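Local structure of SmhA (Serratia marcescens, 7A27) at residues K55-Q58 with N59-Q63; N159-A162 with K163-Q167; N251-K254 with A255-K259; A272-S275 with V276-V280; A316-I319 with N320-G323. The protein is one component of Smh, a tripartite alpha-pore-forming toxin, and probably acts with its two partner proteins to perforate target membranes. One frame throughout, in Å; residues are numbered along the deposited sequence.

Contact 1. Residues K55-Q58 with N59-Q63; sequences KAYQ and NQLRQ
Residues Lys55-Gln58 run without a break into Asn59-Gln63 as regular alpha-helix. Four successive i to i+4 bonds join them, from Asn59 N to Lys55 O through to Arg62 N on Gln58 O at 3.1 Å, and Tyr57 CA and Gln60 CA lie 5.1 Å apart. One turn apart on the buried side, Tyr57 and Leu61 make the main side-chain contact. CD1 of Leu61 sits over a face of the phenol ring, 3.8 Å from the centroid of Tyr57 and 16° off the ring normal, a CH-pi contact displaced slightly toward the rim. Its nearest ring atom is Tyr57 CE2, at 3.7 Å from Leu61 CD1. The phenol reaches this position because CG of Tyr57 stands anti to the backbone N (chi1 -177°), which sends the ring forward along the helix to meet the leucine. On the outer side, Gln63 NE2 donates to Asn59 OD1 at 2.8 Å; the acceptor lies in the amide plane of Gln63, whereas the donor stands above the carbonyl plane of Asn59. The pair belongs to helix 48-96. Tyr57 stacks with Phe147 of helix 104-155, and its OH is hydrogen-bonded to Gln281 of helix 272-299. Val280 and Ala284 of that same helix also pack against Tyr57, so this turn is wedged between two helices of the bundle.

Contact 2. Residues N159-A162 with K163-Q167; sequences NAEA and KQQAQ
Gln165 folds back along the preceding turn and lays its side chain over the carbonyl oxygen of Glu161, with CG 3.3 Å and CD 3.4 Å from Glu161 O. Its CG is anti to the carbonyl carbon (chi1 -72°) and the chain is extended beyond it, a shape that carries the amide back toward the start of the helix. There it meets the carboxylate of Glu161: Gln165 NE2 stands 3.8 Å from Glu161 OE2, and the two flat groups are perpendicular, so they touch loosely and without pairing. Lys163 is directed similarly at first, its CG 3.5 Å from Asn159 O, before its extended chain leads the ammonium group away from this turn.

Asn159 is the N-cap of the helix. Its OD1 accepts the backbone N-H of Ala162 at 3.0 Å, the donor approaching nearly along the C=O axis, and thereby satisfies one of the amides that the first turn cannot pair internally. The backbone oxygen of Asn159 then accepts from Lys163 N, and three further i to i+4 bonds carry the helix onward to Ala166 N. Farther along the exposed side, Gln164 NE2 donates to Gln167 OE1 at 3.2 Å, from above the carbonyl plane of the acceptor.

This is the opening of helix 160-188, which follows helix 104-155 after a short connection. Polar side chains dominate its outer surface, while Ala162 and Ala166 form the buried side, where Ala166 meets Lys278 of helix 272-299.

Contact 3. Residues N251-K254 with A255-K259; sequences NELK and ANYAK
Leu253 and Tyr257, one helical turn apart, lie side by side and point the same way. The isobutyl group runs alongside the phenol: Leu253 CD1 is close to Tyr257 CE2, and CG of the leucine lies 3.5 Å from the same ring carbon. The approach is oblique to the ring. Different first torsions bring the two together, for CG of Leu253 is anti to its N (chi1 -173°), while CG of Tyr257 is anti to its carbonyl carbon (chi1 -80°). The leucine stands out from the helix with CD1 reaching toward the ring, while the tyrosine leans back over Leu253 O, which sits 3.3 Å from Tyr257 CD2.

Asn256 also bends backward, placing its amide carbon CG 3.3 Å from Glu252 O. That oxygen is taken by the backbone N of Asn256 at 2.7 Å, while ND2 of Asn256 donates instead to Asn179 of helix 160-188. Glu252 OE2 accepts from the same Asn179 and its OE1 from Gln248 NE2 in its own helix; Leu253 packs on Ile176 and Ile183.

The phenol OH is bonded to the backbone oxygen of Ile236 in strand 230-237. Hydrocarbon contact accounts for the Leu253-Tyr257 pairing, whereas the polar ends of Glu252, Asn256 and Tyr257 tie helix 247-268 to its neighbours.

Contact 4. Residues A272-S275 with V276-V280; sequences ALLS and VAKSV
Lys278 lies one turn beyond Leu274, with the two CG atoms 4.5 Å apart, so that the side chains barely meet. Closer in, the methylene CG of Lys278 rests 3.4 Å from Leu274 O, the oxygen that also accepts the lysine's backbone N at 2.9 Å. With chi1 at -72° the chain starts back over this oxygen; bends at chi3 and chi4 then turn the ammonium group away. Val276 makes a comparable contact, its CG2 branch lying 3.5 Å from Ala272 O, and Ala277 CB is 3.4 Å from Leu274 O.

Beyond this shell, the i to i+4 bonds from Val276 N through Ser279 N fix the turns, the one from Ala277 N to Leu273 O being almost straight at 174°. Ser275 OG is hydrogen-bonded to the backbone oxygen of Asn271, one turn back, and NZ of Lys278 forms a salt bridge with Glu155 at the end of helix 104-155.

Several elements enclose this first part of helix 272-299. Leu273 packs on Leu50, Thr51 and Ile54 of helix 48-96, Ser275 and Ser279 on Tyr264 of helix 247-268, and Val276 and Ser279 on Tyr231 of strand 230-237.

Contact 5. Residues A316-I319 with N320-G323; sequences APII and NQAG
Backbone bonds between Ala316-Ile319 and Asn320-Gly323 record a helix coming to its end. Asn320 N donates to Ala316 O at 3.1 Å, an ordinary i to i+4 bond. The next amide, Gln321 N, is shared between two weak bonds, 3.3 Å to Pro317 O, four residues back, and 3.2 Å to Ile318 O, three back. Ala322 N lies 3.7 Å from Ile318 O and adds no further bond of the series. The psi of Ala322, 94°, takes the chain out of helical geometry. Earlier in the segment, Pro317 has no N-H to give to the preceding turn, and the helix is kinked there.

Side-chain contacts are mostly of carbon with carbonyl oxygen. Asn320 CB lies 3.3 Å from Pro317 O, and Gln321 CG is 3.4 Å from the same oxygen. The glutamine's CG is anti to its carbonyl carbon (chi1 -58°), and the extended chain runs back beside Ile318, whose CG2 is 4.4 Å from Gln321 OE1. On the buried side, Ala322 CB approaches Ile319 O at 3.4 Å.

Apolar packing beyond the turn involves Ile319, set against Val112 of helix 104-155 and against Ile7 and Tyr97 from loops. Two polar links lie at the exit: Ala322 O accepts from Ser105 OG, and Gly323 N is hydrogen-bonded to Glu327 OE1.

Together these features are those of the C-terminal end of a helix, where helix 301-321 gives way to the short connection before helix 325-358 in an elongated, largely helical bundle.

All five contacts are local, within one helix or at its end, yet their surroundings differ. Contact 4 is the most buried; contacts 1, 2, 3 and 5 are partly buried, with contact 2 largely solvent-facing. Contact 4 touches both contact 1 and contact 2, so that helix 272-299 meets helices 48-96 and 160-188 there. Contact 3 touches none of these, though its helix also packs against those of contacts 2 and 4. Aromatic-leucine pairs mark contacts 1 and 3, whereas contacts 2 and 5 show a capped helix start and a helix end. Contact 5 stands apart, its centre about 67 Å from that of contact 4.

Contact 1. Residues K55-Q58 with N59-Q63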
loop_
_atom_site.group_PDB
_atom_site.type_symbol
_atom_site.label_atom_id
_atom_site.label_comp_id
_atom_site.label_asym_id
_atom_site.label_seq_id
_atom_site.Cartn_x
_atom_site.Cartn_y
_atom_site.Cartn_z
ATOM N N LYS A 55 -6.730 -14.971 -20.684
ATOM C CA LYS A 55 -8.097 -14.641 -20.188
ATOM C C LYS A 55 -8.278 -15.161 -18.753
ATOM O O LYS A 55 -8.871 -14.429 -17.951
ATOM C CB LYS A 55 -9.181 -15.236 -21.092
ATOM C CG LYS A 55 -9.405 -14.509 -22.412
ATOM C CD LYS A 55 -10.453 -15.166 -23.299
ATOM C CE LYS A 55 -10.664 -14.456 -24.626
ATOM N NZ LYS A 55 -11.510 -15.249 -25.548
ATOM N N ALA A 56 -7.799 -16.374 -18.446
ATOM C CA ALA A 56 -7.903 -17.023 -17.113
ATOM C C ALA A 56 -7.075 -16.241 -16.094
ATOM O O ALA A 56 -7.577 -16.031 -14.983
ATOM C CB ALA A 56 -7.443 -18.458 -17.164
ATOM N N TYR A 57 -5.851 -15.853 -16.460
ATOM C CA TYR A 57 -4.928 -15.101 -15.578
ATOM C C TYR A 57 -5.480 -13.693 -15.356
ATOM O O TYR A 57 -5.516 -13.238 -14.199
ATOM C CB TYR A 57 -3.518 -15.070 -16.168
ATOM C CG TYR A 57 -2.452 -14.394 -15.332
ATOM C CD1 TYR A 57 -2.183 -14.795 -14.030
ATOM C CD2 TYR A 57 -1.635 -13.421 -15.883
ATOM C CE1 TYR A 57 -1.170 -14.211 -13.290
ATOM C CE2 TYR A 57 -0.610 -12.834 -15.159
ATOM C CZ TYR A 57 -0.375 -13.229 -13.860
ATOM O OH TYR A 57 0.642 -12.645 -13.165
ATOM N N GLN A 58 -5.910 -13.026 -16.425
ATOM C CA GLN A 58 -6.446 -11.645 -16.353
ATOM C C GLN A 58 -7.672 -11.648 -15.431
ATOM O O GLN A 58 -7.800 -10.706 -14.609
ATOM C CB GLN A 58 -6.754 -11.109 -17.754
ATOM C CG GLN A 58 -6.982 -9.608 -17.786
ATOM C CD GLN A 58 -6.962 -9.048 -19.186
ATOM O OE1 GLN A 58 -7.326 -9.711 -20.161
ATOM N NE2 GLN A 58 -6.565 -7.789 -19.281
ATOM N N ASN A 59 -8.508 -12.686 -15.527
ATOM C CA ASN A 59 -9.734 -12.842 -14.701
ATOM C C ASN A 59 -9.329 -13.042 -13.235
ATOM O O ASN A 59 -9.851 -12.329 -12.376
ATOM C CB ASN A 59 -10.618 -14.006 -15.147
ATOM C CG ASN A 59 -11.940 -13.979 -14.409
ATOM O OD1 ASN A 59 -12.167 -14.815 -13.538
ATOM N ND2 ASN A 59 -12.763 -12.974 -14.687
ATOM N N GLN A 60 -8.399 -13.964 -12.971
ATOM C CA GLN A 60 -7.974 -14.321 -11.603
ATOM C C GLN A 60 -7.339 -13.093 -10.928
ATOM O O GLN A 60 -7.511 -12.950 -9.711
ATOM C CB GLN A 60 -7.147 -15.610 -11.672
ATOM C CG GLN A 60 -6.778 -16.183 -10.302
ATOM C CD GLN A 60 -7.933 -16.511 -9.373
ATOM O OE1 GLN A 60 -8.014 -15.996 -8.245
ATOM N NE2 GLN A 60 -8.820 -17.389 -9.837
ATOM N N LEU A 61 -6.697 -12.199 -11.688
ATOM C CA LEU A 61 -6.056 -10.956 -11.158
ATOM C C LEU A 61 -7.125 -9.918 -10.792
ATOM O O LEU A 61 -7.000 -9.302 -9.725
ATOM C CB LEU A 61 -5.083 -10.364 -12.182
ATOM C CG LEU A 61 -3.734 -11.067 -12.311
ATOM C CD1 LEU A 61 -2.986 -10.524 -13.512
ATOM C CD2 LEU A 61 -2.901 -10.925 -11.043
ATOM N N ARG A 62 -8.133 -9.722 -11.642
ATOM C CA ARG A 62 -9.225 -8.755 -11.369
ATOM C C ARG A 62 -9.958 -9.178 -10.093
ATOM O O ARG A 62 -10.308 -8.278 -9.309
ATOM C CB ARG A 62 -10.146 -8.629 -12.582
ATOM C CG ARG A 62 -9.448 -8.002 -13.777
ATOM C CD ARG A 62 -10.164 -8.265 -15.076
ATOM N NE ARG A 62 -11.397 -7.509 -15.199
ATOM C CZ ARG A 62 -11.482 -6.297 -15.715
ATOM N NH1 ARG A 62 -10.403 -5.667 -16.148
ATOM N NH2 ARG A 62 -12.664 -5.715 -15.776
ATOM N N GLN A 63 -10.150 -10.487 -9.866
ATOM C CA GLN A 63 -10.793 -11.012 -8.629
ATOM C C GLN A 63 -9.958 -10.556 -7.428
ATOM O O GLN A 63 -10.537 -10.007 -6.491
ATOM C CB GLN A 63 -10.957 -12.537 -8.620
ATOM C CG GLN A 63 -11.826 -13.069 -9.751
ATOM C CD GLN A 63 -12.118 -14.548 -9.654
ATOM O OE1 GLN A 63 -12.249 -15.109 -8.583
ATOM N NE2 GLN A 63 -12.264 -15.204 -10.790
#

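Contact 2. Residues N159-A162 with K163-Q167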
loop_
_atom_site.group_PDB
_atom_site.type_symbol
_atom_site.label_atom_id
_atom_site.label_comp_id
_atom_site.label_asym_id
_atom_site.label_seq_id
_atom_site.Cartn_x
_atom_site.Cartn_y
_atom_site.Cartn_z
ATOM N N ASN A 159 13.080 -16.744 -32.490
ATOM C CA ASN A 159 14.340 -16.395 -33.196
ATOM C C ASN A 159 14.985 -15.246 -32.401
ATOM O O ASN A 159 14.330 -14.759 -31.435
ATOM C CB ASN A 159 14.101 -16.085 -34.676
ATOM C CG ASN A 159 13.330 -14.807 -34.945
ATOM O OD1 ASN A 159 13.098 -13.990 -34.061
ATOM N ND2 ASN A 159 13.017 -14.561 -36.195
ATOM N N ALA A 160 16.199 -14.813 -32.778
ATOM C CA ALA A 160 16.976 -13.762 -32.071
ATOM C C ALA A 160 16.307 -12.381 -32.173
ATOM O O ALA A 160 16.346 -11.654 -31.181
ATOM C CB ALA A 160 18.384 -13.724 -32.603
ATOM N N GLU A 161 15.727 -12.030 -33.325
ATOM C CA GLU A 161 15.099 -10.701 -33.574
ATOM C C GLU A 161 13.924 -10.494 -32.607
ATOM O O GLU A 161 13.777 -9.354 -32.107
ATOM C CB GLU A 161 14.654 -10.578 -35.033
ATOM C CG GLU A 161 14.285 -9.166 -35.458
ATOM C CD GLU A 161 13.801 -9.020 -36.900
ATOM O OE1 GLU A 161 14.433 -9.601 -37.803
ATOM O OE2 GLU A 161 12.780 -8.337 -37.141
ATOM N N ALA A 162 13.119 -11.537 -32.348
ATOM C CA ALA A 162 11.920 -11.486 -31.476
ATOM C C ALA A 162 12.336 -11.451 -30.005
ATOM O O ALA A 162 11.662 -10.744 -29.232
ATOM C CB ALA A 162 11.016 -12.657 -31.749
ATOM N N LYS A 163 13.373 -12.207 -29.626
ATOM C CA LYS A 163 13.877 -12.221 -28.232
ATOM C C LYS A 163 14.342 -10.817 -27.861
ATOM O O LYS A 163 14.118 -10.433 -26.702
ATOM C CB LYS A 163 15.029 -13.201 -28.016
ATOM C CG LYS A 163 14.625 -14.662 -27.901
ATOM C CD LYS A 163 15.757 -15.551 -27.418
ATOM C CE LYS A 163 15.404 -17.023 -27.415
ATOM N NZ LYS A 163 16.616 -17.874 -27.330
ATOM N N GLN A 164 14.963 -10.090 -28.801
ATOM C CA GLN A 164 15.484 -8.717 -28.544
ATOM C C GLN A 164 14.289 -7.776 -28.381
ATOM O O GLN A 164 14.321 -6.960 -27.439
ATOM C CB GLN A 164 16.454 -8.233 -29.634
ATOM C CG GLN A 164 17.177 -6.931 -29.292
ATOM C CD GLN A 164 18.045 -7.024 -28.056
ATOM O OE1 GLN A 164 19.039 -7.754 -27.994
ATOM N NE2 GLN A 164 17.671 -6.249 -27.054
ATOM N N GLN A 165 13.278 -7.902 -29.243
ATOM C CA GLN A 165 12.047 -7.070 -29.178
ATOM C C GLN A 165 11.354 -7.308 -27.834
ATOM O O GLN A 165 10.858 -6.330 -27.264
ATOM C CB GLN A 165 11.128 -7.386 -30.352
ATOM C CG GLN A 165 11.660 -6.843 -31.665
ATOM C CD GLN A 165 11.010 -7.473 -32.872
ATOM O OE1 GLN A 165 10.307 -8.474 -32.784
ATOM N NE2 GLN A 165 11.253 -6.885 -34.029
ATOM N N ALA A 166 11.370 -8.549 -27.341
ATOM C CA ALA A 166 10.751 -8.958 -26.063
ATOM C C ALA A 166 11.545 -8.397 -24.882
ATOM O O ALA A 166 10.901 -8.021 -23.880
ATOM C CB ALA A 166 10.658 -10.463 -25.968
ATOM N N GLN A 167 12.884 -8.405 -24.969
ATOM C CA GLN A 167 13.774 -7.904 -23.889
ATOM C C GLN A 167 13.597 -6.388 -23.802
ATOM O O GLN A 167 13.480 -5.887 -22.681
ATOM C CB GLN A 167 15.230 -8.278 -24.137
ATOM C CG GLN A 167 16.121 -8.212 -22.898
ATOM C CD GLN A 167 17.562 -7.982 -23.311
ATOM O OE1 GLN A 167 17.879 -6.975 -23.954
ATOM N NE2 GLN A 167 18.448 -8.918 -22.975
#

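Contact 3. Residues N251-K254 with A255-K259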
loop_
_atom_site.group_PDB
_atom_site.type_symbol
_atom_site.label_atom_id
_atom_site.label_comp_id
_atom_site.label_asym_id
_atom_site.label_seq_id
_atom_site.Cartn_x
_atom_site.Cartn_y
_atom_site.Cartn_z
ATOM N N ASN A 251 9.084 13.174 -16.721
ATOM C CA ASN A 251 9.703 13.322 -18.062
ATOM C C ASN A 251 10.166 11.943 -18.550
ATOM O O ASN A 251 9.906 11.637 -19.711
ATOM C CB ASN A 251 10.817 14.369 -18.063
ATOM C CG ASN A 251 10.329 15.788 -17.818
ATOM O OD1 ASN A 251 9.130 16.078 -17.851
ATOM N ND2 ASN A 251 11.256 16.700 -17.580
ATOM N N GLU A 252 10.826 11.150 -17.699
ATOM C CA GLU A 252 11.277 9.767 -18.028
ATOM C C GLU A 252 10.050 8.912 -18.365
ATOM O O GLU A 252 10.091 8.154 -19.354
ATOM C CB GLU A 252 12.070 9.102 -16.890
ATOM C CG GLU A 252 13.554 9.467 -16.857
ATOM C CD GLU A 252 14.374 9.000 -15.650
ATOM O OE1 GLU A 252 15.331 9.718 -15.343
ATOM O OE2 GLU A 252 14.103 7.938 -15.039
ATOM N N LEU A 253 8.987 9.034 -17.573
ATOM C CA LEU A 253 7.747 8.244 -17.775
ATOM C C LEU A 253 7.168 8.545 -19.161
ATOM O O LEU A 253 6.793 7.588 -19.845
ATOM C CB LEU A 253 6.745 8.554 -16.656
ATOM C CG LEU A 253 5.485 7.693 -16.637
ATOM C CD1 LEU A 253 5.825 6.217 -16.618
ATOM C CD2 LEU A 253 4.615 8.030 -15.442
ATOM N N LYS A 254 7.114 9.817 -19.563
ATOM C CA LYS A 254 6.568 10.224 -20.885
ATOM C C LYS A 254 7.407 9.561 -21.989
ATOM O O LYS A 254 6.823 8.872 -22.860
ATOM C CB LYS A 254 6.542 11.751 -21.026
ATOM C CG LYS A 254 5.866 12.265 -22.290
ATOM C CD LYS A 254 6.020 13.760 -22.521
ATOM C CE LYS A 254 5.438 14.199 -23.852
ATOM N NZ LYS A 254 5.969 15.512 -24.279
ATOM N N ALA A 255 8.728 9.753 -21.922
ATOM C CA ALA A 255 9.739 9.213 -22.858
ATOM C C ALA A 255 9.638 7.678 -22.927
ATOM O O ALA A 255 9.607 7.134 -24.052
ATOM C CB ALA A 255 11.106 9.661 -22.425
ATOM N N ASN A 256 9.585 7.002 -21.780
ATOM C CA ASN A 256 9.510 5.519 -21.711
ATOM C C ASN A 256 8.198 5.017 -22.327
ATOM O O ASN A 256 8.250 4.020 -23.055
ATOM C CB ASN A 256 9.757 5.017 -20.284
ATOM C CG ASN A 256 11.225 5.074 -19.909
ATOM O OD1 ASN A 256 12.099 5.040 -20.781
ATOM N ND2 ASN A 256 11.502 5.147 -18.616
ATOM N N TYR A 257 7.053 5.656 -22.064
ATOM C CA TYR A 257 5.756 5.227 -22.659
ATOM C C TYR A 257 5.873 5.347 -24.188
ATOM O O TYR A 257 5.449 4.412 -24.893
ATOM C CB TYR A 257 4.547 5.956 -22.059
ATOM C CG TYR A 257 4.058 5.430 -20.730
ATOM C CD1 TYR A 257 3.852 4.078 -20.516
ATOM C CD2 TYR A 257 3.713 6.285 -19.697
ATOM C CE1 TYR A 257 3.374 3.592 -19.308
ATOM C CE2 TYR A 257 3.227 5.820 -18.480
ATOM C CZ TYR A 257 3.055 4.464 -18.276
ATOM O OH TYR A 257 2.566 3.993 -17.081
ATOM N N ALA A 258 6.477 6.421 -24.694
ATOM C CA ALA A 258 6.674 6.613 -26.147
ATOM C C ALA A 258 7.394 5.386 -26.727
ATOM O O ALA A 258 6.895 4.825 -27.732
ATOM C CB ALA A 258 7.434 7.888 -26.430
ATOM N N LYS A 259 8.507 4.979 -26.105
ATOM C CA LYS A 259 9.345 3.831 -26.543
ATOM C C LYS A 259 8.577 2.516 -26.374
ATOM O O LYS A 259 8.749 1.620 -27.232
ATOM C CB LYS A 259 10.672 3.768 -25.772
ATOM C CG LYS A 259 11.616 4.937 -26.036
ATOM C CD LYS A 259 13.113 4.589 -26.052
ATOM C CE LYS A 259 13.800 4.695 -24.710
ATOM N NZ LYS A 259 13.982 6.108 -24.318
#

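Contact 4. Residues A272-S275 with V276-V280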
loop_
_atom_site.group_PDB
_atom_site.type_symbol
_atom_site.label_atom_id
_atom_site.label_comp_id
_atom_site.label_asym_id
_atom_site.label_seq_id
_atom_site.Cartn_x
_atom_site.Cartn_y
_atom_site.Cartn_z
ATOM N N ALA A 272 1.795 -11.263 -31.669
ATOM C CA ALA A 272 0.789 -10.317 -31.135
ATOM C C ALA A 272 0.264 -10.806 -29.783
ATOM O O ALA A 272 0.142 -9.992 -28.849
ATOM C CB ALA A 272 -0.326 -10.220 -32.137
ATOM N N LEU A 273 -0.025 -12.102 -29.683
ATOM C CA LEU A 273 -0.631 -12.686 -28.469
ATOM C C LEU A 273 0.391 -12.677 -27.330
ATOM O O LEU A 273 -0.029 -12.498 -26.177
ATOM C CB LEU A 273 -1.154 -14.090 -28.787
ATOM C CG LEU A 273 -2.165 -14.652 -27.784
ATOM C CD1 LEU A 273 -3.285 -13.661 -27.501
ATOM C CD2 LEU A 273 -2.758 -15.951 -28.294
ATOM N N LEU A 274 1.683 -12.855 -27.629
ATOM C CA LEU A 274 2.751 -12.809 -26.592
ATOM C C LEU A 274 2.843 -11.374 -26.070
ATOM O O LEU A 274 2.956 -11.215 -24.845
ATOM C CB LEU A 274 4.082 -13.272 -27.180
ATOM C CG LEU A 274 5.296 -13.139 -26.260
ATOM C CD1 LEU A 274 5.178 -14.050 -25.038
ATOM C CD2 LEU A 274 6.575 -13.462 -27.030
ATOM N N SER A 275 2.792 -10.381 -26.969
ATOM C CA SER A 275 2.791 -8.932 -26.635
ATOM C C SER A 275 1.724 -8.671 -25.559
ATOM O O SER A 275 2.032 -8.000 -24.552
ATOM C CB SER A 275 2.556 -8.088 -27.867
ATOM O OG SER A 275 3.524 -8.362 -28.877
ATOM N N VAL A 276 0.515 -9.215 -25.754
ATOM C CA VAL A 276 -0.624 -9.069 -24.799
ATOM C C VAL A 276 -0.213 -9.693 -23.458
ATOM O O VAL A 276 -0.231 -8.982 -22.450
ATOM C CB VAL A 276 -1.919 -9.697 -25.346
ATOM C CG1 VAL A 276 -3.021 -9.699 -24.294
ATOM C CG2 VAL A 276 -2.405 -9.007 -26.610
ATOM N N ALA A 277 0.177 -10.967 -23.465
ATOM C CA ALA A 277 0.600 -11.726 -22.266
ATOM C C ALA A 277 1.614 -10.908 -21.450
ATOM O O ALA A 277 1.461 -10.857 -20.214
ATOM C CB ALA A 277 1.154 -13.064 -22.675
ATOM N N LYS A 278 2.579 -10.270 -22.125
ATOM C CA LYS A 278 3.647 -9.457 -21.490
ATOM C C LYS A 278 3.045 -8.210 -20.844
ATOM O O LYS A 278 3.460 -7.898 -19.706
ATOM C CB LYS A 278 4.705 -9.009 -22.503
ATOM C CG LYS A 278 5.650 -10.066 -23.039
ATOM C CD LYS A 278 6.908 -9.418 -23.637
ATOM C CE LYS A 278 8.187 -10.062 -23.150
ATOM N NZ LYS A 278 8.293 -10.159 -21.673
ATOM N N SER A 279 2.121 -7.539 -21.549
ATOM C CA SER A 279 1.415 -6.317 -21.086
ATOM C C SER A 279 0.655 -6.586 -19.777
ATOM O O SER A 279 0.665 -5.683 -18.882
ATOM C CB SER A 279 0.474 -5.804 -22.123
ATOM O OG SER A 279 -0.363 -4.830 -21.536
ATOM N N VAL A 280 0.000 -7.754 -19.686
ATOM C CA VAL A 280 -0.803 -8.188 -18.505
ATOM C C VAL A 280 0.144 -8.471 -17.345
ATOM O O VAL A 280 -0.123 -7.969 -16.236
ATOM C CB VAL A 280 -1.669 -9.428 -18.803
ATOM C CG1 VAL A 280 -2.284 -10.013 -17.543
ATOM C CG2 VAL A 280 -2.761 -9.105 -19.800
#

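Contact 5. Residues A316-I319 with N320-G323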
loop_
_atom_site.group_PDB
_atom_site.type_symbol
_atom_site.label_atom_id
_atom_site.label_comp_id
_atom_site.label_asym_id
_atom_site.label_seq_id
_atom_site.Cartn_x
_atom_site.Cartn_y
_atom_site.Cartn_z
ATOM N N ALA A 316 2.358 1.569 34.868
ATOM C CA ALA A 316 1.228 1.666 35.817
ATOM C C ALA A 316 1.680 1.582 37.285
ATOM O O ALA A 316 1.441 2.511 38.050
ATOM C CB ALA A 316 0.189 0.631 35.470
ATOM N N PRO A 317 2.330 0.492 37.763
ATOM C CA PRO A 317 2.716 0.404 39.168
ATOM C C PRO A 317 3.649 1.548 39.595
ATOM O O PRO A 317 3.615 1.919 40.760
ATOM C CB PRO A 317 3.414 -0.957 39.292
ATOM C CG PRO A 317 2.908 -1.749 38.113
ATOM C CD PRO A 317 2.723 -0.715 37.017
ATOM N N ILE A 318 4.449 2.074 38.657
ATOM C CA ILE A 318 5.398 3.198 38.900
ATOM C C ILE A 318 4.593 4.486 39.125
ATOM O O ILE A 318 4.939 5.239 40.088
ATOM C CB ILE A 318 6.409 3.332 37.755
ATOM C CG1 ILE A 318 7.278 2.077 37.621
ATOM C CG2 ILE A 318 7.247 4.594 37.923
ATOM C CD1 ILE A 318 8.237 2.088 36.427
ATOM N N ILE A 319 3.555 4.729 38.310
ATOM C CA ILE A 319 2.669 5.928 38.423
ATOM C C ILE A 319 1.938 5.886 39.769
ATOM O O ILE A 319 1.593 6.960 40.278
ATOM C CB ILE A 319 1.665 5.996 37.257
ATOM C CG1 ILE A 319 2.391 6.121 35.920
ATOM C CG2 ILE A 319 0.677 7.128 37.486
ATOM C CD1 ILE A 319 1.499 6.165 34.722
ATOM N N ASN A 320 1.689 4.673 40.276
ATOM C CA ASN A 320 0.968 4.382 41.545
ATOM C C ASN A 320 1.847 4.791 42.738
ATOM O O ASN A 320 1.276 5.302 43.716
ATOM C CB ASN A 320 0.566 2.905 41.632
ATOM C CG ASN A 320 -0.582 2.613 42.566
ATOM O OD1 ASN A 320 -1.209 3.525 43.089
ATOM N ND2 ASN A 320 -0.847 1.341 42.786
ATOM N N GLN A 321 3.176 4.588 42.659
ATOM C CA GLN A 321 4.152 4.945 43.735
ATOM C C GLN A 321 4.172 6.473 43.969
ATOM O O GLN A 321 4.444 6.868 45.123
ATOM C CB GLN A 321 5.587 4.494 43.418
ATOM C CG GLN A 321 5.822 2.999 43.171
ATOM C CD GLN A 321 7.271 2.672 42.820
ATOM O OE1 GLN A 321 7.960 3.427 42.133
ATOM N NE2 GLN A 321 7.755 1.506 43.232
ATOM N N ALA A 322 3.911 7.298 42.939
ATOM C CA ALA A 322 3.879 8.786 43.000
ATOM C C ALA A 322 2.779 9.271 43.955
ATOM O O ALA A 322 1.644 9.480 43.480
ATOM C CB ALA A 322 3.660 9.364 41.616
ATOM N N GLY A 323 3.136 9.517 45.223
ATOM C CA GLY A 323 2.207 9.940 46.301
ATOM C C GLY A 323 2.546 11.336 46.862
ATOM O O GLY A 323 1.811 11.785 47.752
#